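Local coordinates for F5/8 type C domain protein (Bacteroides ovatus, PDB 4ZRX) that is probably an alpha-L-fucosidase, a glycoside hydrolase that would release fucose from glycans, carrying a C-terminal F5/8 type C domain likely to bind carbohydrate, at residues Gly374-Leu380 / Ala436-Arg442; Asp471-Arg477 / Asn578-Val584. All coordinates share one frame; numbering follows the deposited sequence.

Contact 1 (Gly374-Leu380 / Ala436-Arg442)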
loop_
_atom_site.group_PDB
_atom_site.type_symbol
_atom_site.label_atom_id
_atom_site.label_comp_id
_atom_site.label_asym_id
_atom_site.label_seq_id
_atom_site.Cartn_x
_atom_site.Cartn_y
_atom_site.Cartn_z
ATOM N N GLY A 374 27.839 9.300 -16.564
ATOM C CA GLY A 374 27.281 10.368 -17.350
ATOM C C GLY A 374 26.373 11.275 -16.586
ATOM O O GLY A 374 25.792 10.855 -15.586
ATOM N N GLU A 375 26.279 12.521 -17.053
ATOM C CA GLU A 375 25.525 13.578 -16.371
ATOM C C GLU A 375 24.685 14.297 -17.407
ATOM O O GLU A 375 25.152 14.465 -18.563
ATOM C CB GLU A 375 26.446 14.640 -15.778
ATOM C CG GLU A 375 27.142 14.290 -14.585
ATOM C CD GLU A 375 28.197 15.318 -14.182
ATOM O OE1 GLU A 375 28.580 16.171 -14.981
ATOM O OE2 GLU A 375 28.612 15.254 -13.028
ATOM N N ALA A 376 23.542 14.814 -16.985
ATOM C CA ALA A 376 22.682 15.644 -17.788
ATOM C C ALA A 376 22.170 16.746 -16.895
ATOM O O ALA A 376 21.840 16.517 -15.743
ATOM C CB ALA A 376 21.562 14.841 -18.379
ATOM N N VAL A 377 22.124 17.974 -17.431
ATOM C CA VAL A 377 21.612 19.121 -16.722
ATOM C C VAL A 377 20.272 19.535 -17.325
ATOM O O VAL A 377 20.109 19.556 -18.573
ATOM C CB VAL A 377 22.683 20.283 -16.776
ATOM C CG1 VAL A 377 22.145 21.593 -16.262
ATOM C CG2 VAL A 377 23.970 19.922 -16.027
ATOM N N TYR A 378 19.339 19.929 -16.477
ATOM C CA TYR A 378 18.034 20.402 -16.833
ATOM C C TYR A 378 17.791 21.772 -16.224
ATOM O O TYR A 378 17.952 21.987 -15.032
ATOM C CB TYR A 378 16.949 19.437 -16.348
ATOM C CG TYR A 378 17.091 18.038 -16.915
ATOM C CD1 TYR A 378 17.922 17.105 -16.337
ATOM C CD2 TYR A 378 16.345 17.637 -17.996
ATOM C CE1 TYR A 378 18.059 15.874 -16.869
ATOM C CE2 TYR A 378 16.477 16.385 -18.532
ATOM C CZ TYR A 378 17.300 15.490 -17.992
ATOM O OH TYR A 378 17.458 14.212 -18.541
ATOM N N ALA A 379 17.373 22.725 -17.040
ATOM C CA ALA A 379 16.975 24.046 -16.550
ATOM C C ALA A 379 15.626 23.901 -15.853
ATOM O O ALA A 379 14.730 23.132 -16.297
ATOM C CB ALA A 379 16.845 25.050 -17.742
ATOM N N LEU A 380 15.475 24.660 -14.790
ATOM C CA LEU A 380 14.202 24.878 -14.134
ATOM C C LEU A 380 13.552 26.172 -14.541
ATOM O O LEU A 380 14.252 27.117 -14.988
ATOM C CB LEU A 380 14.396 24.808 -12.621
ATOM C CG LEU A 380 15.064 23.507 -12.144
ATOM C CD1 LEU A 380 15.302 23.546 -10.625
ATOM C CD2 LEU A 380 14.246 22.295 -12.520
ATOM N N ALA A 436 16.324 26.474 -6.512
ATOM C CA ALA A 436 17.313 26.094 -7.521
ATOM C C ALA A 436 16.932 26.532 -8.915
ATOM O O ALA A 436 15.725 26.705 -9.201
ATOM C CB ALA A 436 17.502 24.611 -7.515
ATOM N N ASN A 437 17.922 26.609 -9.805
ATOM C CA ASN A 437 17.662 27.034 -11.212
ATOM C C ASN A 437 18.047 25.972 -12.243
ATOM O O ASN A 437 17.690 26.108 -13.423
ATOM C CB ASN A 437 18.278 28.389 -11.486
ATOM C CG ASN A 437 19.815 28.354 -11.502
ATOM O OD1 ASN A 437 20.407 27.734 -12.352
ATOM N ND2 ASN A 437 20.441 28.981 -10.538
ATOM N N LYS A 438 18.710 24.910 -11.806
ATOM C CA LYS A 438 19.013 23.783 -12.612
ATOM C C LYS A 438 19.003 22.527 -11.746
ATOM O O LYS A 438 19.199 22.582 -10.530
ATOM C CB LYS A 438 20.374 23.915 -13.277
ATOM C CG LYS A 438 20.470 25.022 -14.419
ATOM C CD LYS A 438 21.860 25.053 -14.975
ATOM C CE LYS A 438 22.014 25.886 -16.315
ATOM N NZ LYS A 438 21.314 27.197 -16.429
ATOM N N LEU A 439 18.839 21.390 -12.420
ATOM C CA LEU A 439 18.969 20.099 -11.819
ATOM C C LEU A 439 19.982 19.342 -12.598
ATOM O O LEU A 439 20.112 19.502 -13.835
ATOM C CB LEU A 439 17.599 19.432 -11.922
ATOM C CG LEU A 439 17.077 18.530 -10.901
ATOM C CD1 LEU A 439 17.063 19.030 -9.461
ATOM C CD2 LEU A 439 15.666 18.131 -11.392
ATOM N N ARG A 440 20.751 18.517 -11.938
ATOM C CA ARG A 440 21.705 17.652 -12.626
ATOM C C ARG A 440 21.472 16.231 -12.174
ATOM O O ARG A 440 21.333 16.005 -10.971
ATOM C CB ARG A 440 23.133 18.066 -12.282
ATOM C CG ARG A 440 24.182 17.231 -12.946
ATOM C CD ARG A 440 25.488 17.965 -13.078
ATOM N NE ARG A 440 26.129 18.154 -11.795
ATOM C CZ ARG A 440 27.193 18.911 -11.551
ATOM N NH1 ARG A 440 27.793 19.587 -12.520
ATOM N NH2 ARG A 440 27.661 18.975 -10.328
ATOM N N VAL A 441 21.460 15.282 -13.123
ATOM C CA VAL A 441 21.313 13.876 -12.818
ATOM C C VAL A 441 22.553 13.195 -13.337
ATOM O O VAL A 441 23.046 13.487 -14.428
ATOM C CB VAL A 441 20.083 13.273 -13.531
ATOM C CG1 VAL A 441 19.946 11.770 -13.220
ATOM C CG2 VAL A 441 18.840 14.052 -13.133
ATOM N N ARG A 442 23.109 12.354 -12.488
ATOM C CA ARG A 442 24.272 11.559 -12.810
ATOM C C ARG A 442 23.936 10.080 -12.717
ATOM O O ARG A 442 23.470 9.636 -11.671
ATOM C CB ARG A 442 25.411 11.887 -11.832
ATOM C CG ARG A 442 26.725 11.246 -12.240
ATOM C CD ARG A 442 27.875 11.662 -11.288
ATOM N NE ARG A 442 27.964 13.128 -11.275
ATOM C CZ ARG A 442 27.572 13.955 -10.290
ATOM N NH1 ARG A 442 27.123 13.541 -9.120
ATOM N NH2 ARG A 442 27.630 15.256 -10.539
#

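Contact 2 (Asp471-Arg477 / Asn578-Val584)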
loop_
_atom_site.group_PDB
_atom_site.type_symbol
_atom_site.label_atom_id
_atom_site.label_comp_id
_atom_site.label_asym_id
_atom_site.label_seq_id
_atom_site.Cartn_x
_atom_site.Cartn_y
_atom_site.Cartn_z
ATOM N N ASP A 471 -9.195 8.248 24.106
ATOM C CA ASP A 471 -10.395 8.456 24.901
ATOM C C ASP A 471 -10.068 8.962 26.305
ATOM O O ASP A 471 -10.958 9.444 26.977
ATOM C CB ASP A 471 -11.232 7.174 24.957
ATOM C CG ASP A 471 -11.770 6.769 23.580
ATOM O OD1 ASP A 471 -11.844 7.632 22.636
ATOM O OD2 ASP A 471 -12.112 5.567 23.444
ATOM N N TRP A 472 -8.791 8.902 26.688
ATOM C CA TRP A 472 -8.287 9.345 28.002
ATOM C C TRP A 472 -7.654 10.764 27.998
ATOM O O TRP A 472 -7.162 11.249 29.064
ATOM C CB TRP A 472 -7.274 8.312 28.537
ATOM C CG TRP A 472 -6.290 7.804 27.517
ATOM C CD1 TRP A 472 -6.429 6.693 26.746
ATOM C CD2 TRP A 472 -5.020 8.386 27.166
ATOM N NE1 TRP A 472 -5.345 6.556 25.906
ATOM C CE2 TRP A 472 -4.454 7.568 26.155
ATOM C CE3 TRP A 472 -4.315 9.520 27.597
ATOM C CZ2 TRP A 472 -3.213 7.834 25.579
ATOM C CZ3 TRP A 472 -3.068 9.792 27.034
ATOM C CH2 TRP A 472 -2.532 8.952 26.007
ATOM N N ASN A 473 -7.687 11.451 26.848
ATOM C CA ASN A 473 -7.226 12.846 26.766
ATOM C C ASN A 473 -8.204 13.610 25.915
ATOM O O ASN A 473 -8.390 13.262 24.729
ATOM C CB ASN A 473 -5.835 12.948 26.151
ATOM C CG ASN A 473 -5.312 14.398 26.104
ATOM O OD1 ASN A 473 -5.210 15.056 27.140
ATOM N ND2 ASN A 473 -4.967 14.884 24.923
ATOM N N ASN A 474 -8.841 14.631 26.484
ATOM C CA ASN A 474 -9.799 15.433 25.725
ATOM C C ASN A 474 -9.387 16.900 25.591
ATOM O O ASN A 474 -10.190 17.726 25.188
ATOM C CB ASN A 474 -11.203 15.309 26.326
ATOM C CG ASN A 474 -11.323 16.013 27.664
ATOM O OD1 ASN A 474 -10.299 16.430 28.261
ATOM N ND2 ASN A 474 -12.552 16.148 28.147
ATOM N N LEU A 475 -8.130 17.205 25.905
ATOM C CA LEU A 475 -7.561 18.544 25.683
ATOM C C LEU A 475 -6.415 18.385 24.673
ATOM O O LEU A 475 -5.335 17.881 25.040
ATOM C CB LEU A 475 -7.046 19.162 26.996
ATOM C CG LEU A 475 -6.694 20.661 26.902
ATOM C CD1 LEU A 475 -7.925 21.503 26.576
ATOM C CD2 LEU A 475 -6.096 21.131 28.216
ATOM N N PRO A 476 -6.656 18.790 23.399
ATOM C CA PRO A 476 -5.627 18.481 22.384
ATOM C C PRO A 476 -4.272 19.079 22.781
ATOM O O PRO A 476 -4.213 20.213 23.291
ATOM C CB PRO A 476 -6.170 19.126 21.089
ATOM C CG PRO A 476 -7.657 19.271 21.298
ATOM C CD PRO A 476 -7.875 19.394 22.806
ATOM N N ARG A 477 -3.207 18.305 22.580
ATOM C CA ARG A 477 -1.868 18.737 23.000
ATOM C C ARG A 477 -1.315 19.884 22.155
ATOM O O ARG A 477 -0.354 20.540 22.576
ATOM C CB ARG A 477 -0.869 17.580 22.963
ATOM C CG ARG A 477 -1.291 16.416 23.818
ATOM C CD ARG A 477 -0.185 15.435 24.044
ATOM N NE ARG A 477 -0.706 14.310 24.815
ATOM C CZ ARG A 477 -1.473 13.318 24.336
ATOM N NH1 ARG A 477 -1.823 13.274 23.030
ATOM N NH2 ARG A 477 -1.896 12.351 25.169
ATOM N N ASN A 578 3.618 13.501 25.267
ATOM C CA ASN A 578 2.688 12.632 24.529
ATOM C C ASN A 578 2.230 11.400 25.322
ATOM O O ASN A 578 1.280 10.737 24.889
ATOM C CB ASN A 578 3.286 12.182 23.163
ATOM C CG ASN A 578 3.122 13.238 22.047
ATOM O OD1 ASN A 578 2.250 14.114 22.092
ATOM N ND2 ASN A 578 3.964 13.138 21.017
ATOM N N GLU A 579 2.885 11.109 26.466
ATOM C CA GLU A 579 2.476 10.020 27.363
ATOM C C GLU A 579 1.526 10.492 28.477
ATOM O O GLU A 579 1.212 9.696 29.360
ATOM C CB GLU A 579 3.714 9.412 28.026
ATOM C CG GLU A 579 4.701 8.839 26.950
ATOM C CD GLU A 579 5.937 8.232 27.578
ATOM O OE1 GLU A 579 6.647 8.927 28.316
ATOM O OE2 GLU A 579 6.216 7.038 27.312
ATOM N N ILE A 580 1.190 11.781 28.499
ATOM C CA ILE A 580 0.300 12.306 29.487
ATOM C C ILE A 580 -1.000 12.679 28.809
ATOM O O ILE A 580 -0.982 13.229 27.699
ATOM C CB ILE A 580 0.936 13.551 30.143
ATOM C CG1 ILE A 580 2.219 13.160 30.890
ATOM C CG2 ILE A 580 -0.067 14.241 31.028
ATOM C CD1 ILE A 580 2.010 12.196 32.029
ATOM N N GLY A 581 -2.123 12.382 29.465
ATOM C CA GLY A 581 -3.440 12.903 29.065
ATOM C C GLY A 581 -4.133 13.504 30.280
ATOM O O GLY A 581 -3.750 13.265 31.434
ATOM N N VAL A 582 -5.168 14.283 30.001
ATOM C CA VAL A 582 -6.043 14.801 31.017
ATOM C C VAL A 582 -7.495 14.773 30.511
ATOM O O VAL A 582 -7.737 14.842 29.281
ATOM C CB VAL A 582 -5.632 16.265 31.421
ATOM C CG1 VAL A 582 -4.201 16.317 31.955
ATOM C CG2 VAL A 582 -5.797 17.284 30.248
HETATM N N MSE A 583 -8.438 14.750 31.462
HETATM C CA MSE A 583 -9.839 14.875 31.168
HETATM C C MSE A 583 -10.340 16.136 31.809
HETATM O O MSE A 583 -10.294 16.288 33.040
HETATM C CB MSE A 583 -10.640 13.670 31.644
HETATM C CG MSE A 583 -10.274 12.387 30.900
HETATM SE SE MSE A 583 -10.777 12.428 28.968
HETATM C CE MSE A 583 -12.735 12.410 29.181
ATOM N N VAL A 584 -10.752 17.051 30.940
ATOM C CA VAL A 584 -11.389 18.311 31.314
ATOM C C VAL A 584 -12.902 18.067 31.449
ATOM O O VAL A 584 -13.509 17.357 30.634
ATOM C CB VAL A 584 -11.106 19.376 30.221
ATOM C CG1 VAL A 584 -11.932 20.670 30.429
ATOM C CG2 VAL A 584 -9.625 19.679 30.185
#

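Contact 1 (Gly374-Leu380 / Ala436-Arg442)
Glu375 meets two guanidinium groups differently: its OE2 lies over one face of Arg440 and at the edge of Arg442. At that edge the grip is side-on, NE and NH2 of Arg442 both donating to this single oxygen, with Arg442 NH2 to Glu375 OE2 at 2.7 Å and Arg442 NE to Glu375 OE2 at 2.8 Å. OE2 lies in the Arg442 plane and offers NE its anti lone pair, whereas NH2 comes in 33° out of the carboxylate plane. Over Arg440 no N-H points at Glu375 OE2, which is 4.0 Å from Arg440 NE, and only the opposite charges attract; Glu407 takes salt bridges from both arginines. Arg440 leaves its backbone with CG turned opposite the amide nitrogen (chi1 180°), which carries the chain past Val377, whose CG2 is 3.9 Å from Arg440 CD. These residues decorate one face of an antiparallel pair in which edge strand 374-381 joins strand 438-446 of a four-stranded sheet. Ala376 pairs with Val441 and Tyr378 with Leu439 through reciprocal backbone bonds, such as Tyr378 N to Leu439 O at 2.8 Å. Their side chains occupy the other face, packing against strands 368-370 and 450-458 of a second sheet, as in a beta-sandwich. The Tyr378 ring has Leu439 O near its edge, and Tyr378 CE1 is 4.2 Å from Val441 CG2. At the far end, Leu380 CD1 rests 4.0 Å from Ala436 CB.

Contact 2 (Asp471-Arg477 / Asn578-Val584)
Loop-to-strand packing joins Asp471-Arg477, which has no regular structure, to the C-terminal strand 580-584, largely through side-chain bonds to backbone. The side-chain amide of Asn474 spans both backbone polar atoms of Val584: Asn474 OD1 accepts from Val584 N at 2.8 Å, nearly straight at 176°, while Asn474 ND2 donates to Val584 O at 2.9 Å in the amide plane. With chi1 at 71°, this amide is turned to the strand's edge, its side chain crossing selenomethionine Met583 at about a right angle. Asn473 OD1 takes Val582 N on a lone pair at 3.0 Å, its ND2 returns to Leu475 O, tying the loop to itself, and Asn474 N donates to Val582 O. The strand thereby gains a partner on the side away from strand 495-503, within the beta-sandwich typical of F5/8 type C domains. Trp472 turns its ring edge to the backbone, Trp472 CZ3 being 3.7 Å from Gly581 N. Farther along, NE and NH2 of Arg477 converge on Ile580 O, with Arg477 NH2 to Ile580 O at 2.8 Å. Asn578 O lies over one guanidinium face, Asn473 ND2 over the opposite one, and NH2 also makes a salt bridge with Glu470. A leucine here would probably leave Ile580 O without this double grip and remove the salt bridge to Glu470.

Overall arrangement
The two contacts follow one another along the chain, contact 1 closing before contact 2 opens, and they share no strand or sheet. Their centres lie 49 Å apart and their nearest atoms about 33 Å, so neither touches the other. Contact 1 joins the strands that come first and last along the chain in a four-stranded sheet, where they lie side by side, in the beta-sandwich that comes after the parallel-stranded, TIM-barrel-like sheet; contact 2 fastens a loop to the final strand of the F5/8 type C module. The 55 and 100 residues between their segments contain strands but no helix. Each contact lies within one beta unit, consistent with a modular architecture in which each unit has contacts of its own.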